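Local coordinates for mitogen activated protein kinase, putative (Leishmania donovani, PDB 4QNY) that probably transfers the gamma-phosphate of ATP to serine or threonine residues of target proteins, as a magnesium-dependent enzyme of the mitogen-activated protein kinase family, at residues E10-V15 / R21-R26; Q133-L138 / Q304-P309. All blocks are in the same frame, centred on the assembly; numbering follows the deposited sequence. Where two conformers were deposited one is given.

The two contacts lie on opposite sides of the chain's centre, about 38 Å apart between centres, and share no helix or strand. Contact 1 belongs to the small N-terminal lobe, where a helix ahead of the kinase sheet packs on one of that sheet's two outermost strands. Contact 2 belongs to the helical C-terminal lobe and brings together segments 166 residues apart in sequence. Most touching residues are buried in both, but the chemistry differs. At the edge of a sheet, backbone N-H and C=O groups can be reached by a side-chain amide, and 10-15 / 21-26 combines two hydrogen bonds with aliphatic packing. Between helices, 133-138 / 304-309 has no hydrogen bond and relies on leucine, alanine and methionine.

Contact 1 of 2, residues E10-V15 / R21-R26; sequences ELQAEV and RYLLER
With CG of Gln-12 swung anti to its backbone N (chi1 178°) and the chain bent at chi2 (72°), the terminal amide leaves helix 10-15 and reaches the backbone of Tyr-22 and Leu-24. There it acts as a substitute peptide group, accepting and donating at once. Gln-12 OE1 accepts from Leu-24 N at 2.9 Å in a nearly straight bond, the donor tilted from the carbonyl plane. Gln-12 NE2 donates to Tyr-22 O at 3.0 Å, with the oxygen close to the amide plane. Two bonds to different atoms fix the amide's rotation, suiting glutamine's paired donor and acceptor. Strand 22-31 is the first strand of the kinase N-lobe sheet; Leu-23 and Glu-25 pair with strand 34-41, and the glutamine amide takes the other edge. Helix and strand run nearly antiparallel, 162° between directions. Next to the amide, Leu-24 is long enough to reach the helix backbone, its CD1 3.4 Å from Gln-12 N and 3.6 Å from Leu-11 C. The short, beta-branched Val-15 meets the base of the tyrosine, its CG1 4.0 Å from Tyr-22 CB, side chains crossing at about a right angle. Tyr-22 also touches Met-51 and Val-104, its OH hydrogen-bonded to Asn-88.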
ATOM      1  N   GLU A  10       6.958 -24.284  15.703  1.00 26.40           N
ATOM      2  CA  GLU A  10       5.579 -24.184  16.164  1.00 26.08           C
ATOM      3  C   GLU A  10       4.674 -23.781  15.006  1.00 25.00           C
ATOM      4  O   GLU A  10       3.544 -24.254  14.891  1.00 26.34           O
ATOM      5  CB  GLU A  10       5.458 -23.183  17.312  1.00 26.39           C
ATOM      6  CG  GLU A  10       4.092 -23.180  17.975  1.00 26.38           C
ATOM      7  CD  GLU A  10       3.989 -22.178  19.106  1.00 26.90           C
ATOM      8  OE1 GLU A  10       5.036 -21.817  19.686  1.00 27.63           O
ATOM      9  OE2 GLU A  10       2.858 -21.746  19.410  1.00 27.36           O
ATOM     10  N   LEU A  11       5.179 -22.902  14.148  0.50 27.70           N
ATOM     11  CA  LEU A  11       4.434 -22.474  12.971  0.50 29.53           C
ATOM     12  C   LEU A  11       4.327 -23.611  11.961  0.50 25.82           C
ATOM     13  O   LEU A  11       3.292 -23.784  11.316  0.50 23.19           O
ATOM     14  CB  LEU A  11       5.098 -21.253  12.330  0.50 33.20           C
ATOM     15  CG  LEU A  11       5.138 -19.971  13.165  0.50 33.78           C
ATOM     16  CD1 LEU A  11       6.110 -18.971  12.558  0.50 37.62           C
ATOM     17  CD2 LEU A  11       3.749 -19.364  13.283  0.50 33.21           C
ATOM     18  N   GLN A  12       5.399 -24.388  11.835  1.00 24.23           N
ATOM     19  CA  GLN A  12       5.433 -25.520  10.914  1.00 24.56           C
ATOM     20  C   GLN A  12       4.410 -26.584  11.289  1.00 24.90           C
ATOM     21  O   GLN A  12       3.694 -27.097  10.430  1.00 24.84           O
ATOM     22  CB  GLN A  12       6.835 -26.134  10.877  1.00 25.40           C
ATOM     23  CG  GLN A  12       6.965 -27.350   9.971  1.00 30.12           C
ATOM     24  CD  GLN A  12       6.925 -26.992   8.498  1.00 25.63           C
ATOM     25  OE1 GLN A  12       7.940 -26.611   7.912  1.00 28.45           O
ATOM     26  NE2 GLN A  12       5.751 -27.115   7.888  1.00 25.26           N
ATOM     27  N   ALA A  13       4.348 -26.909  12.577  1.00 26.86           N
ATOM     28  CA  ALA A  13       3.389 -27.887  13.079  1.00 29.54           C
ATOM     29  C   ALA A  13       1.962 -27.399  12.862  1.00 25.20           C
ATOM     30  O   ALA A  13       1.066 -28.184  12.553  1.00 25.79           O
ATOM     31  CB  ALA A  13       3.638 -28.167  14.553  1.00 26.61           C
ATOM     32  N   GLU A  14       1.764 -26.096  13.021  1.00 27.02           N
ATOM     33  CA  GLU A  14       0.457 -25.481  12.829  1.00 25.88           C
ATOM     34  C   GLU A  14       0.018 -25.560  11.367  1.00 28.49           C
ATOM     35  O   GLU A  14      -1.136 -25.869  11.071  1.00 36.16           O
ATOM     36  CB  GLU A  14       0.484 -24.025  13.295  1.00 27.49           C
ATOM     37  CG  GLU A  14      -0.885 -23.404  13.503  1.00 31.10           C
ATOM     38  CD  GLU A  14      -0.804 -21.948  13.920  1.00 35.58           C
ATOM     39  OE1 GLU A  14      -0.194 -21.150  13.178  1.00 36.00           O
ATOM     40  OE2 GLU A  14      -1.344 -21.601  14.993  1.00 28.60           O
ATOM     41  N   VAL A  15       0.949 -25.284  10.458  1.00 23.27           N
ATOM     42  CA  VAL A  15       0.667 -25.321   9.025  1.00 23.05           C
ATOM     43  C   VAL A  15       0.392 -26.748   8.550  1.00 23.84           C
ATOM     44  O   VAL A  15      -0.496 -26.976   7.726  1.00 23.89           O
ATOM     45  CB  VAL A  15       1.833 -24.712   8.211  1.00 22.84           C
ATOM     46  CG1 VAL A  15       1.697 -25.032   6.727  1.00 22.99           C
ATOM     47  CG2 VAL A  15       1.901 -23.209   8.431  1.00 22.10           C
ATOM     48  N   ARG A  21       1.610 -29.577   2.537  1.00 35.27           N
ATOM     49  CA  ARG A  21       2.359 -29.104   1.375  1.00 42.53           C
ATOM     50  C   ARG A  21       3.555 -28.220   1.721  1.00 40.34           C
ATOM     51  O   ARG A  21       4.647 -28.400   1.182  1.00 37.74           O
ATOM     52  CB  ARG A  21       1.428 -28.331   0.434  1.00 44.52           C
ATOM     53  CG  ARG A  21       0.595 -29.208  -0.483  1.00 54.87           C
ATOM     54  CD  ARG A  21      -0.504 -28.422  -1.191  1.00 56.30           C
ATOM     55  NE  ARG A  21       0.016 -27.390  -2.085  1.00 45.17           N
ATOM     56  CZ  ARG A  21      -0.641 -26.921  -3.142  1.00 44.67           C
ATOM     57  NH1 ARG A  21      -1.840 -27.399  -3.445  1.00 36.36           N
ATOM     58  NH2 ARG A  21      -0.098 -25.980  -3.901  1.00 46.63           N
ATOM     59  N   TYR A  22       3.345 -27.274   2.629  1.00 30.58           N
ATOM     60  CA  TYR A  22       4.282 -26.171   2.808  1.00 27.28           C
ATOM     61  C   TYR A  22       5.374 -26.424   3.845  1.00 27.66           C
ATOM     62  O   TYR A  22       5.094 -26.743   5.003  1.00 25.05           O
ATOM     63  CB  TYR A  22       3.503 -24.905   3.169  1.00 24.69           C
ATOM     64  CG  TYR A  22       2.426 -24.579   2.158  1.00 25.52           C
ATOM     65  CD1 TYR A  22       2.745 -23.982   0.946  1.00 23.81           C
ATOM     66  CD2 TYR A  22       1.094 -24.886   2.408  1.00 28.25           C
ATOM     67  CE1 TYR A  22       1.767 -23.689   0.013  1.00 23.84           C
ATOM     68  CE2 TYR A  22       0.108 -24.596   1.480  1.00 35.53           C
ATOM     69  CZ  TYR A  22       0.451 -23.999   0.285  1.00 30.80           C
ATOM     70  OH  TYR A  22      -0.524 -23.709  -0.641  1.00 37.00           O
ATOM     71  N   LEU A  23       6.622 -26.274   3.407  1.00 27.12           N
ATOM     72  CA  LEU A  23       7.788 -26.369   4.279  1.00 29.23           C
ATOM     73  C   LEU A  23       8.293 -24.965   4.591  1.00 25.44           C
ATOM     74  O   LEU A  23       8.655 -24.211   3.688  1.00 30.05           O
ATOM     75  CB  LEU A  23       8.887 -27.222   3.625  1.00 37.00           C
ATOM     76  CG  LEU A  23      10.206 -27.589   4.332  1.00 45.63           C
ATOM     77  CD1 LEU A  23      10.945 -28.632   3.510  1.00 47.56           C
ATOM     78  CD2 LEU A  23      11.136 -26.404   4.582  1.00 43.56           C
ATOM     79  N   LEU A  24       8.330 -24.618   5.874  1.00 28.20           N
ATOM     80  CA  LEU A  24       8.751 -23.287   6.291  1.00 29.58           C
ATOM     81  C   LEU A  24      10.269 -23.159   6.336  1.00 25.07           C
ATOM     82  O   LEU A  24      10.967 -24.080   6.752  1.00 25.91           O
ATOM     83  CB  LEU A  24       8.164 -22.948   7.658  1.00 23.94           C
ATOM     84  CG  LEU A  24       6.643 -23.040   7.766  1.00 23.34           C
ATOM     85  CD1 LEU A  24       6.188 -22.479   9.094  1.00 23.06           C
ATOM     86  CD2 LEU A  24       5.971 -22.310   6.617  1.00 30.94           C
ATOM     87  N   GLU A  25      10.772 -22.001   5.917  1.00 24.83           N
ATOM     88  CA  GLU A  25      12.210 -21.759   5.900  1.00 35.49           C
ATOM     89  C   GLU A  25      12.610 -20.605   6.816  1.00 25.41           C
ATOM     90  O   GLU A  25      13.472 -20.766   7.680  1.00 26.12           O
ATOM     91  CB  GLU A  25      12.686 -21.485   4.471  1.00 35.17           C
ATOM     92  CG  GLU A  25      12.649 -22.709   3.568  1.00 32.81           C
ATOM     93  CD  GLU A  25      13.268 -22.455   2.207  1.00 42.43           C
ATOM     94  OE1 GLU A  25      13.343 -21.278   1.795  1.00 40.47           O
ATOM     95  OE2 GLU A  25      13.683 -23.434   1.551  1.00 40.22           O
ATOM     96  N   ARG A  26      11.985 -19.446   6.630  1.00 24.61           N
ATOM     97  CA  ARG A  26      12.324 -18.267   7.424  1.00 37.00           C
ATOM     98  C   ARG A  26      11.230 -17.204   7.397  1.00 23.63           C
ATOM     99  O   ARG A  26      10.505 -17.066   6.412  1.00 33.10           O
ATOM    100  CB  ARG A  26      13.642 -17.658   6.933  1.00 35.60           C
TER

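Contact 2 of 2, residues Q133-L138 / Q304-P309; sequences QALRAL and QAMRHP
The helical C-lobe of the kinase fold supplies both sides of this contact: the long helix 124-143, and the short helix 302-306 of the same lobe with the turn that follows it. Leu-135 makes the main apolar contacts. Its CD1 meets Ala-305 CB at 3.6 Å and its CD2 lies 3.9 Å from the same methyl, so the leucine fork closes over a residue small enough to let it approach the helix backbone. Leu-135 CB in turn rests 3.7 Å from Met-306 CG. Chi1 (-69°) and an extended chi2 (-174°) carry Met-306 SD past Leu-135 to lie 3.9 Å from Arg-136 CA and 4.0 Å from Arg-136 N; the bend at chi3 turns only the terminal CE. A slender, unbranched thioether suits this place, since it can lie against helix backbone. Arg-136 takes part through its backbone and the base of its side chain, while its guanidinium leads away to a salt bridge with Asp-80. Helix 282-291 joins the apolar cluster, Met-291 touching both Leu-135 and Ala-305. Elsewhere on helix 124-143, Ala-134 and Leu-138 pack on Ile-212 of helix 206-219, and Ala-137 touches Ile-166 of strand 164-166.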
ATOM      1  N   GLN A 133       5.186   0.640 -13.201  1.00 18.43           N
ATOM      2  CA  GLN A 133       4.573  -0.607 -12.753  1.00 20.79           C
ATOM      3  C   GLN A 133       3.594  -0.353 -11.614  1.00 17.88           C
ATOM      4  O   GLN A 133       2.530  -0.968 -11.549  1.00 18.95           O
ATOM      5  CB  GLN A 133       5.642  -1.607 -12.310  1.00 18.88           C
ATOM      6  CG  GLN A 133       6.349  -2.316 -13.452  1.00 21.90           C
ATOM      7  CD  GLN A 133       7.460  -3.223 -12.966  1.00 20.26           C
ATOM      8  OE1 GLN A 133       7.337  -4.447 -12.996  1.00 29.10           O
ATOM      9  NE2 GLN A 133       8.555  -2.625 -12.511  1.00 19.90           N
ATOM     10  N   ALA A 134       3.957   0.562 -10.721  1.00 17.14           N
ATOM     11  CA  ALA A 134       3.106   0.910  -9.591  1.00 24.16           C
ATOM     12  C   ALA A 134       1.842   1.626 -10.057  1.00 30.19           C
ATOM     13  O   ALA A 134       0.747   1.356  -9.562  1.00 33.07           O
ATOM     14  CB  ALA A 134       3.870   1.771  -8.598  1.00 15.88           C
ATOM     15  N   LEU A 135       2.000   2.536 -11.014  1.00 23.19           N
ATOM     16  CA  LEU A 135       0.874   3.281 -11.569  1.00 16.62           C
ATOM     17  C   LEU A 135      -0.057   2.375 -12.363  1.00 17.39           C
ATOM     18  O   LEU A 135      -1.278   2.461 -12.240  1.00 21.26           O
ATOM     19  CB  LEU A 135       1.373   4.422 -12.456  1.00 16.77           C
ATOM     20  CG  LEU A 135       2.005   5.614 -11.742  1.00 31.16           C
ATOM     21  CD1 LEU A 135       2.743   6.492 -12.736  1.00 38.53           C
ATOM     22  CD2 LEU A 135       0.942   6.415 -11.006  1.00 15.63           C
ATOM     23  N   ARG A 136       0.531   1.509 -13.181  1.00 18.09           N
ATOM     24  CA  ARG A 136      -0.233   0.555 -13.972  1.00 25.42           C
ATOM     25  C   ARG A 136      -1.064  -0.357 -13.071  1.00 27.67           C
ATOM     26  O   ARG A 136      -2.195  -0.715 -13.401  1.00 20.60           O
ATOM     27  CB  ARG A 136       0.705  -0.272 -14.853  1.00 19.81           C
ATOM     28  CG  ARG A 136       0.003  -1.305 -15.709  1.00 35.94           C
ATOM     29  CD  ARG A 136       0.994  -2.311 -16.268  1.00 38.78           C
ATOM     30  NE  ARG A 136       0.328  -3.529 -16.719  1.00 42.07           N
ATOM     31  CZ  ARG A 136      -0.093  -4.492 -15.905  1.00 50.84           C
ATOM     32  NH1 ARG A 136       0.081  -4.382 -14.594  1.00 48.82           N
ATOM     33  NH2 ARG A 136      -0.689  -5.567 -16.401  1.00 58.91           N
ATOM     34  N   ALA A 137      -0.497  -0.720 -11.924  1.00 18.42           N
ATOM     35  CA  ALA A 137      -1.202  -1.545 -10.951  1.00 25.32           C
ATOM     36  C   ALA A 137      -2.353  -0.769 -10.321  1.00 17.95           C
ATOM     37  O   ALA A 137      -3.446  -1.304 -10.135  1.00 20.84           O
ATOM     38  CB  ALA A 137      -0.244  -2.040  -9.880  1.00 24.29           C
ATOM     39  N   LEU A 138      -2.101   0.496 -10.001  1.00 20.82           N
ATOM     40  CA  LEU A 138      -3.121   1.354  -9.406  1.00 19.89           C
ATOM     41  C   LEU A 138      -4.280   1.602 -10.363  1.00 29.34           C
ATOM     42  O   LEU A 138      -5.427   1.720  -9.939  1.00 30.24           O
ATOM     43  CB  LEU A 138      -2.517   2.688  -8.970  1.00 15.93           C
ATOM     44  CG  LEU A 138      -1.689   2.671  -7.688  1.00 29.50           C
ATOM     45  CD1 LEU A 138      -1.156   4.059  -7.391  1.00 14.71           C
ATOM     46  CD2 LEU A 138      -2.519   2.149  -6.524  1.00 27.49           C
ATOM     47  N   GLN A 304      -2.925  10.147 -16.395  1.00 18.77           N
ATOM     48  CA  GLN A 304      -2.037  11.227 -16.811  1.00 27.40           C
ATOM     49  C   GLN A 304      -0.588  10.946 -16.421  1.00 18.47           C
ATOM     50  O   GLN A 304       0.337  11.269 -17.165  1.00 22.92           O
ATOM     51  CB  GLN A 304      -2.493  12.555 -16.204  1.00 26.36           C
ATOM     52  CG  GLN A 304      -3.809  13.081 -16.751  1.00 19.29           C
ATOM     53  CD  GLN A 304      -4.327  14.266 -15.958  1.00 18.93           C
ATOM     54  OE1 GLN A 304      -3.912  14.494 -14.823  1.00 25.75           O
ATOM     55  NE2 GLN A 304      -5.240  15.027 -16.553  1.00 19.81           N
ATOM     56  N   ALA A 305      -0.398  10.343 -15.253  1.00 27.34           N
ATOM     57  CA  ALA A 305       0.939  10.020 -14.767  1.00 27.16           C
ATOM     58  C   ALA A 305       1.596   8.954 -15.637  1.00 22.67           C
ATOM     59  O   ALA A 305       2.804   8.990 -15.872  1.00 22.51           O
ATOM     60  CB  ALA A 305       0.881   9.563 -13.318  1.00 26.98           C
ATOM     61  N   MET A 306       0.796   8.007 -16.114  1.00 18.28           N
ATOM     62  CA  MET A 306       1.298   6.960 -16.996  1.00 19.05           C
ATOM     63  C   MET A 306       1.670   7.518 -18.365  1.00 29.74           C
ATOM     64  O   MET A 306       2.508   6.950 -19.065  1.00 20.80           O
ATOM     65  CB  MET A 306       0.265   5.841 -17.154  1.00 28.52           C
ATOM     66  CG  MET A 306       0.045   5.013 -15.901  1.00 20.99           C
ATOM     67  SD  MET A 306      -1.046   3.604 -16.186  1.00 44.23           S
ATOM     68  CE  MET A 306      -2.567   4.434 -16.640  1.00 27.18           C
ATOM     69  N   ARG A 307       1.044   8.631 -18.742  1.00 20.85           N
ATOM     70  CA  ARG A 307       1.301   9.258 -20.037  1.00 23.24           C
ATOM     71  C   ARG A 307       2.316  10.391 -19.924  1.00 21.25           C
ATOM     72  O   ARG A 307       2.629  11.056 -20.911  1.00 33.39           O
ATOM     73  CB  ARG A 307       0.001   9.785 -20.649  1.00 22.03           C
ATOM     74  CG  ARG A 307      -1.069   8.724 -20.860  1.00 29.28           C
ATOM     75  CD  ARG A 307      -2.128   9.198 -21.845  1.00 37.20           C
ATOM     76  NE  ARG A 307      -3.484   8.970 -21.355  1.00 42.13           N
ATOM     77  CZ  ARG A 307      -4.269   9.925 -20.866  1.00 49.04           C
ATOM     78  NH1 ARG A 307      -3.836  11.178 -20.806  1.00 51.85           N
ATOM     79  NH2 ARG A 307      -5.490   9.630 -20.441  1.00 44.78           N
ATOM     80  N   HIS A 308       2.824  10.608 -18.716  1.00 20.24           N
ATOM     81  CA  HIS A 308       3.819  11.646 -18.471  1.00 20.13           C
ATOM     82  C   HIS A 308       5.120  11.338 -19.214  1.00 26.96           C
ATOM     83  O   HIS A 308       5.522  10.177 -19.309  1.00 21.07           O
ATOM     84  CB  HIS A 308       4.077  11.783 -16.969  1.00 22.52           C
ATOM     85  CG  HIS A 308       4.862  13.001 -16.595  1.00 29.25           C
ATOM     86  ND1 HIS A 308       6.238  13.009 -16.525  1.00 33.60           N
ATOM     87  CD2 HIS A 308       4.461  14.254 -16.271  1.00 26.14           C
ATOM     88  CE1 HIS A 308       6.652  14.214 -16.175  1.00 33.71           C
ATOM     89  NE2 HIS A 308       5.594  14.988 -16.015  1.00 32.48           N
ATOM     90  N   PRO A 309       5.778  12.380 -19.752  1.00 27.81           N
ATOM     91  CA  PRO A 309       7.045  12.261 -20.485  1.00 31.38           C
ATOM     92  C   PRO A 309       8.157  11.521 -19.732  1.00 36.84           C
ATOM     93  O   PRO A 309       9.092  11.035 -20.367  1.00 22.88           O
ATOM     94  CB  PRO A 309       7.443  13.720 -20.720  1.00 23.07           C
ATOM     95  CG  PRO A 309       6.146  14.438 -20.801  1.00 22.56           C
ATOM     96  CD  PRO A 309       5.242  13.752 -19.812  1.00 21.51           C
TER